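Long-range contacts in outer membrane protein SusF (Bacteroides thetaiotaomicron, PDB 4FE9), which binds starch at the cell surface before the polysaccharide is transported into the periplasm for degradation: residues A[305-310]-A[340-345]; A[320-325]-A[361-366]; A[264-269]-A[280-285]. All blocks are in the same frame, centred on the assembly; numbering follows the deposited sequence.

Contact 1. Residues A[305-310]-A[340-345]. With GLC (alpha-D-glucopyranose), chain C; GLC (alpha-D-glucopyranose), chain B.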
loop_
_atom_site.group_PDB
_atom_site.type_symbol
_atom_site.label_atom_id
_atom_site.label_comp_id
_atom_site.label_asym_id
_atom_site.label_seq_id
_atom_site.Cartn_x
_atom_site.Cartn_y
_atom_site.Cartn_z
ATOM N N ASP A 305 -9.809 -4.333 -25.595
ATOM C CA ASP A 305 -8.605 -5.156 -25.401
ATOM C C ASP A 305 -8.509 -5.609 -23.935
ATOM O O ASP A 305 -8.735 -4.824 -23.034
ATOM C CB ASP A 305 -7.357 -4.349 -25.784
ATOM C CG ASP A 305 -7.113 -4.314 -27.324
ATOM O OD1 ASP A 305 -7.645 -5.223 -28.037
ATOM O OD2 ASP A 305 -6.369 -3.388 -27.808
ATOM N N GLN A 306 -8.222 -6.888 -23.715
ATOM C CA GLN A 306 -7.889 -7.371 -22.361
ATOM C C GLN A 306 -6.428 -7.755 -22.282
ATOM O O GLN A 306 -5.892 -8.300 -23.225
ATOM C CB GLN A 306 -8.758 -8.570 -21.992
ATOM C CG GLN A 306 -10.246 -8.200 -21.845
ATOM C CD GLN A 306 -11.138 -9.402 -21.709
ATOM O OE1 GLN A 306 -10.938 -10.246 -20.839
ATOM N NE2 GLN A 306 -12.176 -9.448 -22.513
ATOM N N VAL A 307 -5.793 -7.457 -21.154
ATOM C CA VAL A 307 -4.382 -7.818 -20.946
ATOM C C VAL A 307 -4.112 -8.427 -19.579
ATOM O O VAL A 307 -4.831 -8.151 -18.606
ATOM C CB VAL A 307 -3.454 -6.596 -21.130
ATOM C CG1 VAL A 307 -3.502 -6.085 -22.594
ATOM C CG2 VAL A 307 -3.808 -5.516 -20.171
ATOM N N LYS A 308 -3.002 -9.165 -19.481
ATOM C CA LYS A 308 -2.449 -9.588 -18.175
ATOM C C LYS A 308 -0.897 -9.495 -18.216
ATOM O O LYS A 308 -0.311 -9.373 -19.290
ATOM C CB LYS A 308 -2.858 -11.025 -17.865
ATOM C CG LYS A 308 -4.246 -11.158 -17.295
ATOM C CD LYS A 308 -4.525 -12.549 -16.892
ATOM C CE LYS A 308 -4.429 -12.705 -15.400
ATOM N NZ LYS A 308 -5.008 -14.005 -14.961
ATOM N N PHE A 309 -0.268 -9.560 -17.054
ATOM C CA PHE A 309 1.175 -9.358 -16.927
ATOM C C PHE A 309 1.769 -10.562 -16.239
ATOM O O PHE A 309 1.079 -11.240 -15.487
ATOM C CB PHE A 309 1.474 -8.097 -16.105
ATOM C CG PHE A 309 0.933 -6.850 -16.705
ATOM C CD1 PHE A 309 -0.344 -6.399 -16.372
ATOM C CD2 PHE A 309 1.692 -6.108 -17.598
ATOM C CE1 PHE A 309 -0.859 -5.232 -16.940
ATOM C CE2 PHE A 309 1.155 -4.973 -18.229
ATOM C CZ PHE A 309 -0.124 -4.535 -17.883
ATOM N N ALA A 310 3.026 -10.881 -16.554
ATOM C CA ALA A 310 3.714 -12.047 -15.944
ATOM C C ALA A 310 5.218 -11.791 -15.823
ATOM O O ALA A 310 5.789 -11.038 -16.615
ATOM C CB ALA A 310 3.477 -13.302 -16.774
ATOM N N GLY A 340 -10.925 -10.904 -13.905
ATOM C CA GLY A 340 -9.550 -10.831 -13.390
ATOM C C GLY A 340 -8.554 -10.363 -14.442
ATOM O O GLY A 340 -7.405 -10.064 -14.125
ATOM N N ASN A 341 -8.997 -10.323 -15.704
ATOM C CA ASN A 341 -8.266 -9.639 -16.760
ATOM C C ASN A 341 -8.382 -8.167 -16.566
ATOM O O ASN A 341 -9.410 -7.684 -16.093
ATOM C CB ASN A 341 -8.854 -9.980 -18.124
ATOM C CG ASN A 341 -8.621 -11.408 -18.524
ATOM O OD1 ASN A 341 -7.860 -12.134 -17.889
ATOM N ND2 ASN A 341 -9.191 -11.792 -19.657
ATOM N N LEU A 342 -7.384 -7.423 -17.039
ATOM C CA LEU A 342 -7.508 -5.993 -17.128
ATOM C C LEU A 342 -8.032 -5.557 -18.499
ATOM O O LEU A 342 -7.411 -5.845 -19.550
ATOM C CB LEU A 342 -6.182 -5.310 -16.829
ATOM C CG LEU A 342 -6.221 -3.793 -16.909
ATOM C CD1 LEU A 342 -7.106 -3.219 -15.833
ATOM C CD2 LEU A 342 -4.837 -3.189 -16.838
ATOM N N LYS A 343 -9.170 -4.869 -18.490
ATOM C CA LYS A 343 -9.840 -4.472 -19.726
ATOM C C LYS A 343 -9.679 -2.984 -19.955
ATOM O O LYS A 343 -9.888 -2.174 -19.052
ATOM C CB LYS A 343 -11.331 -4.852 -19.690
ATOM C CG LYS A 343 -12.187 -4.197 -20.812
ATOM C CD LYS A 343 -13.442 -5.026 -21.106
ATOM C CE LYS A 343 -14.629 -4.130 -21.453
ATOM N NZ LYS A 343 -15.943 -4.847 -21.245
ATOM N N VAL A 344 -9.209 -2.630 -21.137
ATOM C CA VAL A 344 -9.045 -1.252 -21.463
ATOM C C VAL A 344 -10.265 -0.816 -22.292
ATOM O O VAL A 344 -10.662 -1.520 -23.222
ATOM C CB VAL A 344 -7.746 -1.022 -22.293
ATOM C CG1 VAL A 344 -7.561 0.447 -22.564
ATOM C CG2 VAL A 344 -6.531 -1.593 -21.543
ATOM N N GLY A 345 -10.901 0.275 -21.885
ATOM C CA GLY A 345 -12.193 0.654 -22.479
ATOM C C GLY A 345 -12.095 1.708 -23.578
ATOM O O GLY A 345 -12.902 1.708 -24.529
HETATM C C1 GLC C . -6.010 -16.233 -20.180
HETATM C C2 GLC C . -7.104 -15.203 -20.016
HETATM C C3 GLC C . -8.478 -15.804 -20.362
HETATM C C4 GLC C . -8.466 -16.423 -21.744
HETATM C C5 GLC C . -7.354 -17.468 -21.779
HETATM C C6 GLC C . -7.223 -18.090 -23.164
HETATM O O2 GLC C . -7.119 -14.842 -18.643
HETATM O O3 GLC C . -9.482 -14.790 -20.292
HETATM O O4 GLC C . -9.741 -17.044 -21.985
HETATM O O5 GLC C . -6.101 -16.860 -21.467
HETATM O O6 GLC C . -6.389 -19.243 -23.059
HETATM C C1 GLC B . -3.630 -19.109 -16.486
HETATM C C2 GLC B . -3.817 -17.609 -16.289
HETATM C C3 GLC B . -5.032 -17.108 -17.038
HETATM C C4 GLC B . -4.931 -17.495 -18.500
HETATM C C5 GLC B . -4.719 -18.982 -18.623
HETATM C C6 GLC B . -4.551 -19.388 -20.084
HETATM O O2 GLC B . -3.991 -17.346 -14.908
HETATM O O3 GLC B . -5.156 -15.685 -16.921
HETATM O O4 GLC B . -6.142 -17.192 -19.145
HETATM O O5 GLC B . -3.566 -19.399 -17.882
HETATM O O6 GLC B . -4.366 -20.802 -20.120
#
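Val-307 and Leu-342 form the hydrogen-bonded pair of two antiparallel strands in the beta-sheet of the second carbohydrate-binding module. Val-307 N bonds to Leu-342 O at 2.8 Å and Leu-342 N to Val-307 O at 3.1 Å; farther along, Val-344 N donates to Asp-305 O. The tight side is the buried apolar face, where Val-307 and Leu-342 run alongside each other in the same direction, with Val-307 CG2 4.1 Å from Leu-342 CB. Leu-342 CD2 approaches the edge of the Phe-309 ring, and Ile-363 and Phe-365 of strand 360-366 cover this face. On the looser, partly exposed face, Gln-306 CG lies 4.1 Å from Lys-343 CB, whose chain then leads away. Beyond the paired residues lies the glycan pocket. Lys-308 NZ donates to O3 of the chain B glucose at 2.6 Å, and Asp-318 holds the same NZ in a salt bridge. Asn-341 addresses the chain C glucose with both ends of its amide: OD1 accepts from O2 at 2.9 Å and ND2 donates to O3 at 3.1 Å. Gln-306, in the second shell, probably helps to set which way that amide faces. Its own amide plane is turned 51° from that of Asn-341, yet Gln-306 OE1 lies nearly in the Asn-341 plane and takes an almost straight bond from Asn-341 ND2 at 2.6 Å.

Contact 2. Residues A[320-325]-A[361-366]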
loop_
_atom_site.group_PDB
_atom_site.type_symbol
_atom_site.label_atom_id
_atom_site.label_comp_id
_atom_site.label_asym_id
_atom_site.label_seq_id
_atom_site.Cartn_x
_atom_site.Cartn_y
_atom_site.Cartn_z
ATOM N N GLY A 320 -3.690 -9.537 -13.563
ATOM C CA GLY A 320 -4.397 -8.645 -14.463
ATOM C C GLY A 320 -4.930 -7.442 -13.711
ATOM O O GLY A 320 -4.152 -6.627 -13.171
ATOM N N PHE A 321 -6.254 -7.365 -13.589
ATOM C CA PHE A 321 -6.864 -6.330 -12.763
ATOM C C PHE A 321 -6.442 -6.523 -11.279
ATOM O O PHE A 321 -6.435 -7.646 -10.766
ATOM C CB PHE A 321 -8.397 -6.366 -12.915
ATOM C CG PHE A 321 -9.099 -5.262 -12.204
ATOM C CD1 PHE A 321 -9.285 -4.026 -12.825
ATOM C CD2 PHE A 321 -9.527 -5.427 -10.878
ATOM C CE1 PHE A 321 -9.787 -2.925 -12.104
ATOM C CE2 PHE A 321 -10.175 -4.381 -10.203
ATOM C CZ PHE A 321 -10.282 -3.111 -10.815
ATOM N N VAL A 322 -5.951 -5.449 -10.666
ATOM C CA VAL A 322 -5.545 -5.475 -9.272
ATOM C C VAL A 322 -6.175 -4.291 -8.539
ATOM O O VAL A 322 -6.695 -3.384 -9.162
ATOM C CB VAL A 322 -3.986 -5.390 -9.115
ATOM C CG1 VAL A 322 -3.303 -6.471 -9.918
ATOM C CG2 VAL A 322 -3.485 -4.025 -9.527
ATOM N N ASP A 323 -5.994 -4.232 -7.225
ATOM C CA ASP A 323 -6.681 -3.216 -6.432
ATOM C C ASP A 323 -6.067 -1.810 -6.479
ATOM O O ASP A 323 -6.791 -0.828 -6.505
ATOM C CB ASP A 323 -6.865 -3.682 -4.997
ATOM C CG ASP A 323 -8.287 -4.142 -4.718
ATOM O OD1 ASP A 323 -8.605 -5.323 -5.042
ATOM O OD2 ASP A 323 -9.115 -3.291 -4.264
ATOM N N ALA A 324 -4.739 -1.706 -6.525
ATOM C CA ALA A 324 -4.110 -0.373 -6.522
ATOM C C ALA A 324 -3.998 0.193 -7.946
ATOM O O ALA A 324 -2.901 0.177 -8.573
ATOM C CB ALA A 324 -2.736 -0.401 -5.810
ATOM N N ILE A 325 -5.151 0.530 -8.520
ATOM C CA ILE A 325 -5.202 1.309 -9.754
ATOM C C ILE A 325 -5.896 2.649 -9.484
ATOM O O ILE A 325 -7.010 2.675 -8.997
ATOM C CB ILE A 325 -5.948 0.528 -10.881
ATOM C CG1 ILE A 325 -5.300 -0.852 -11.092
ATOM C CG2 ILE A 325 -5.961 1.336 -12.194
ATOM C CD1 ILE A 325 -5.941 -1.701 -12.185
ATOM N N LYS A 361 0.819 -5.155 -5.895
ATOM C CA LYS A 361 0.897 -4.754 -7.286
ATOM C C LYS A 361 0.250 -3.373 -7.511
ATOM O O LYS A 361 -0.760 -3.031 -6.870
ATOM C CB LYS A 361 0.232 -5.811 -8.170
ATOM C CG LYS A 361 0.846 -7.192 -8.041
ATOM C CD LYS A 361 -0.172 -8.263 -8.188
ATOM C CE LYS A 361 0.421 -9.630 -7.882
ATOM N NZ LYS A 361 -0.633 -10.527 -7.345
ATOM N N VAL A 362 0.874 -2.562 -8.361
ATOM C CA VAL A 362 0.278 -1.301 -8.830
ATOM C C VAL A 362 0.336 -1.267 -10.370
ATOM O O VAL A 362 1.323 -1.704 -10.962
ATOM C CB VAL A 362 1.039 -0.076 -8.244
ATOM C CG1 VAL A 362 0.521 1.209 -8.814
ATOM C CG2 VAL A 362 0.934 -0.076 -6.734
ATOM N N ILE A 363 -0.786 -0.936 -11.006
ATOM C CA ILE A 363 -0.805 -0.698 -12.458
ATOM C C ILE A 363 -1.362 0.683 -12.710
ATOM O O ILE A 363 -2.333 1.065 -12.061
ATOM C CB ILE A 363 -1.668 -1.735 -13.157
ATOM C CG1 ILE A 363 -1.085 -3.118 -12.952
ATOM C CG2 ILE A 363 -1.841 -1.407 -14.649
ATOM C CD1 ILE A 363 -2.032 -4.270 -13.324
ATOM N N GLU A 364 -0.598 1.524 -13.425
ATOM C CA GLU A 364 -1.086 2.851 -13.862
ATOM C C GLU A 364 -1.078 2.978 -15.384
ATOM O O GLU A 364 -0.206 2.407 -16.053
ATOM C CB GLU A 364 -0.260 3.974 -13.239
ATOM C CG GLU A 364 -0.249 3.964 -11.709
ATOM C CD GLU A 364 -1.615 4.368 -11.093
ATOM O OE1 GLU A 364 -2.409 3.468 -10.697
ATOM O OE2 GLU A 364 -1.892 5.582 -11.030
ATOM N N PHE A 365 -2.148 3.567 -15.935
ATOM C CA PHE A 365 -2.146 4.078 -17.309
ATOM C C PHE A 365 -2.064 5.569 -17.320
ATOM O O PHE A 365 -2.797 6.239 -16.592
ATOM C CB PHE A 365 -3.392 3.656 -18.036
ATOM C CG PHE A 365 -3.358 2.260 -18.504
ATOM C CD1 PHE A 365 -3.065 1.228 -17.621
ATOM C CD2 PHE A 365 -3.655 1.951 -19.827
ATOM C CE1 PHE A 365 -3.033 -0.086 -18.052
ATOM C CE2 PHE A 365 -3.636 0.645 -20.274
ATOM C CZ PHE A 365 -3.313 -0.388 -19.387
ATOM N N GLU A 366 -1.180 6.105 -18.148
ATOM C CA GLU A 366 -0.894 7.536 -18.154
ATOM C C GLU A 366 -0.839 8.084 -19.579
ATOM O O GLU A 366 -0.777 7.341 -20.508
ATOM C CB GLU A 366 0.423 7.797 -17.459
ATOM C CG GLU A 366 0.307 7.788 -15.929
ATOM C CD GLU A 366 1.662 7.699 -15.239
ATOM O OE1 GLU A 366 2.539 8.564 -15.507
ATOM O OE2 GLU A 366 1.824 6.789 -14.401
HETATM O O HOH W 1 -3.393 -4.210 -5.603
#
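The flat carboxylate of Glu-364 brings OE1 within 3.7 Å of Ile-325 CA and accepts a bond from Ser-326 N through the same oxygen. Phe-365, next on the same strand, has Ile-363 CG2 at the edge of its ring, in plane, and also meets the ring of Phe-301. Loop 320-325 rests against 361-366, an outermost strand of the module's sheet. Ala-324 is the centre of an inverse gamma turn, closed by a weak bond from Ile-325 N to Asp-323 O. The turn presents Ala-324 O to Ile-363 N in a weak bond of 3.4 Å, and puts Ala-324 CB 3.8 Å from Val-362 CG2. A water accepts from Ala-324 N at 3.0 Å and donates to Lys-361 O, bridging the two backbones. Val-322 crosses both of its partners at about a right angle, with CG1 against CB and CD of Lys-361 and CG2 4.1 Å from Ile-363 CD1. Extended by chi2 (166°), that same CD1 reaches Gly-320 O at 3.2 Å. With one weak direct backbone bond, one water bridge and several aliphatic contacts, the loop is held to the strand largely by side-chain packing and does not add a regular strand to the sheet.

Contact 3. Residues A[264-269]-A[280-285]; sequences YMTGSA and NAWKAL. With EDO (1,2-ethanediol), chain F.
Thr-266 grips the neighbouring segment in two ways at once: its hydroxyl bonds to a backbone carbonyl while its carbon atoms sit on an indole. OG1, anti to the backbone N (chi1 -168°), donates to Ala-281 O at 2.8 Å. CB lies over one face of Trp-282, 3.8 Å from the centroid of the six-membered ring and 18° off its normal, a CH-pi contact; CG2 covers the same ring near CZ3 and CH2. Trp-282 is fixed further by a bond from NE1 to Gly-273 O and by an edge-to-face meeting with Trp-315. Next along, Met-265 and Lys-283 form the antiparallel hydrogen-bonded pair, with Lys-283 N to Met-265 O at 2.8 Å and Met-265 N to Lys-283 O at 2.9 Å. Tyr-264 sets CE1 3.7 Å from Ala-284 CB on the Trp-282 side, while Met-265 CB packs on Leu-285 CD1 on the other, toward Phe-295, Phe-299 and Phe-301 of strand 294-301. An ethanediol, probably from the crystallisation liquor, donates to Ala-284 O. The pairing of two adjacent strands in the antiparallel sheet of carbohydrate-binding module 2 places Trp-282, beside the second of them, next to Trp-315 of the glycan pocket, consistent with a second-shell position behind the starch-binding site.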
loop_
_atom_site.group_PDB
_atom_site.type_symbol
_atom_site.label_atom_id
_atom_site.label_comp_id
_atom_site.label_asym_id
_atom_site.label_seq_id
_atom_site.Cartn_x
_atom_site.Cartn_y
_atom_site.Cartn_z
ATOM N N TYR A 264 6.318 -8.973 -18.514
ATOM C CA TYR A 264 5.807 -9.135 -19.863
ATOM C C TYR A 264 4.299 -9.005 -19.836
ATOM O O TYR A 264 3.664 -9.275 -18.805
ATOM C CB TYR A 264 6.178 -10.500 -20.421
ATOM C CG TYR A 264 7.673 -10.729 -20.583
ATOM C CD1 TYR A 264 8.315 -10.447 -21.790
ATOM C CD2 TYR A 264 8.428 -11.266 -19.540
ATOM C CE1 TYR A 264 9.685 -10.679 -21.950
ATOM C CE2 TYR A 264 9.791 -11.465 -19.670
ATOM C CZ TYR A 264 10.422 -11.137 -20.859
ATOM O OH TYR A 264 11.754 -11.398 -20.998
ATOM N N MET A 265 3.765 -8.425 -20.904
ATOM C CA MET A 265 2.334 -8.245 -21.081
ATOM C C MET A 265 1.870 -9.087 -22.248
ATOM O O MET A 265 2.573 -9.212 -23.257
ATOM C CB MET A 265 2.027 -6.780 -21.364
ATOM C CG MET A 265 0.545 -6.496 -21.713
ATOM S SD MET A 265 0.202 -4.755 -21.848
ATOM C CE MET A 265 0.769 -4.466 -23.524
ATOM N N THR A 266 0.799 -9.837 -22.020
ATOM C CA THR A 266 0.045 -10.447 -23.092
ATOM C C THR A 266 -1.422 -10.014 -22.970
ATOM O O THR A 266 -1.744 -9.076 -22.214
ATOM C CB THR A 266 0.175 -11.972 -23.067
ATOM O OG1 THR A 266 -0.351 -12.524 -24.278
ATOM C CG2 THR A 266 -0.560 -12.577 -21.854
ATOM N N GLY A 267 -2.288 -10.604 -23.792
ATOM C CA GLY A 267 -3.528 -9.949 -24.151
ATOM C C GLY A 267 -4.383 -10.723 -25.126
ATOM O O GLY A 267 -3.915 -11.679 -25.781
ATOM N N SER A 268 -5.667 -10.361 -25.166
ATOM C CA SER A 268 -6.563 -10.773 -26.256
ATOM C C SER A 268 -5.980 -10.412 -27.611
ATOM O O SER A 268 -5.889 -11.257 -28.484
ATOM C CB SER A 268 -7.974 -10.162 -26.086
ATOM O OG SER A 268 -7.918 -8.766 -25.823
ATOM N N ALA A 269 -5.474 -9.188 -27.736
ATOM C CA ALA A 269 -4.822 -8.747 -28.982
ATOM C C ALA A 269 -3.474 -9.449 -29.294
ATOM O O ALA A 269 -2.830 -9.126 -30.288
ATOM C CB ALA A 269 -4.655 -7.240 -28.990
ATOM N N ASN A 280 5.924 -12.425 -30.229
ATOM C CA ASN A 280 4.647 -12.139 -30.866
ATOM C C ASN A 280 3.484 -12.172 -29.867
ATOM O O ASN A 280 2.604 -11.307 -29.894
ATOM C CB ASN A 280 4.402 -13.115 -32.040
ATOM C CG ASN A 280 5.196 -12.725 -33.310
ATOM O OD1 ASN A 280 5.321 -11.527 -33.648
ATOM N ND2 ASN A 280 5.765 -13.721 -33.979
ATOM N N ALA A 281 3.554 -13.099 -28.917
ATOM C CA ALA A 281 2.523 -13.225 -27.908
ATOM C C ALA A 281 2.815 -12.412 -26.604
ATOM O O ALA A 281 1.896 -12.126 -25.837
ATOM C CB ALA A 281 2.290 -14.665 -27.596
ATOM N N TRP A 282 4.094 -12.073 -26.365
ATOM C CA TRP A 282 4.538 -11.485 -25.059
ATOM C C TRP A 282 5.381 -10.249 -25.260
ATOM O O TRP A 282 6.431 -10.321 -25.889
ATOM C CB TRP A 282 5.337 -12.496 -24.267
ATOM C CG TRP A 282 4.585 -13.695 -23.933
ATOM C CD1 TRP A 282 4.463 -14.813 -24.690
ATOM C CD2 TRP A 282 3.711 -13.875 -22.802
ATOM N NE1 TRP A 282 3.609 -15.711 -24.080
ATOM C CE2 TRP A 282 3.159 -15.168 -22.904
ATOM C CE3 TRP A 282 3.403 -13.092 -21.679
ATOM C CZ2 TRP A 282 2.343 -15.715 -21.913
ATOM C CZ3 TRP A 282 2.597 -13.635 -20.690
ATOM C CH2 TRP A 282 2.023 -14.914 -20.845
ATOM N N LYS A 283 4.931 -9.113 -24.730
ATOM C CA LYS A 283 5.651 -7.862 -24.889
ATOM C C LYS A 283 6.445 -7.541 -23.614
ATOM O O LYS A 283 5.860 -7.352 -22.546
ATOM C CB LYS A 283 4.680 -6.719 -25.165
ATOM C CG LYS A 283 3.698 -6.968 -26.347
ATOM C CD LYS A 283 4.373 -6.702 -27.672
ATOM C CE LYS A 283 4.548 -7.987 -28.442
ATOM N NZ LYS A 283 4.543 -7.768 -29.927
ATOM N N ALA A 284 7.753 -7.409 -23.747
ATOM C CA ALA A 284 8.605 -7.006 -22.614
ATOM C C ALA A 284 8.316 -5.558 -22.221
ATOM O O ALA A 284 8.101 -4.714 -23.087
ATOM C CB ALA A 284 10.085 -7.197 -22.976
ATOM N N LEU A 285 8.130 -5.302 -20.926
ATOM C CA LEU A 285 8.221 -3.917 -20.415
ATOM C C LEU A 285 9.652 -3.547 -20.027
ATOM O O LEU A 285 10.485 -4.391 -19.886
ATOM C CB LEU A 285 7.287 -3.698 -19.224
ATOM C CG LEU A 285 5.799 -3.533 -19.592
ATOM C CD1 LEU A 285 5.160 -4.942 -19.858
ATOM C CD2 LEU A 285 5.051 -2.771 -18.473
HETATM C C1 EDO F . 7.530 -0.523 -25.419
HETATM O O1 EDO F . 7.540 0.811 -24.893
HETATM C C2 EDO F . 8.053 -1.438 -24.339
HETATM O O2 EDO F . 8.131 -2.767 -24.858
#

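How the contacts relate
From the N terminus, all six segments fall within carbohydrate-binding module 2. Contact 3 comes first: strand 264-267 pairs with the next strand, closing the connection between the two segments, ten residues (270-279) that include Trp-272 of the glycan pocket. Contact 1 opens only afterwards, at 305-310, and crosses contact 2, the segments following in the order 305-310, 320-325, 340-345, 361-366. Strand 306-310 lies between strands 264-267 and 341-343, joining contacts 3 and 1 through Ala-310 N to Tyr-264 O. Contacts 1 and 2 meet where Phe-321 N approaches Gly-340 O and where Leu-342 packs on Phe-365. Strand 360-366, at one end of the sheet's strand order, thus lies against strand 341-343, next to the other end, with loop 320-325 touching both.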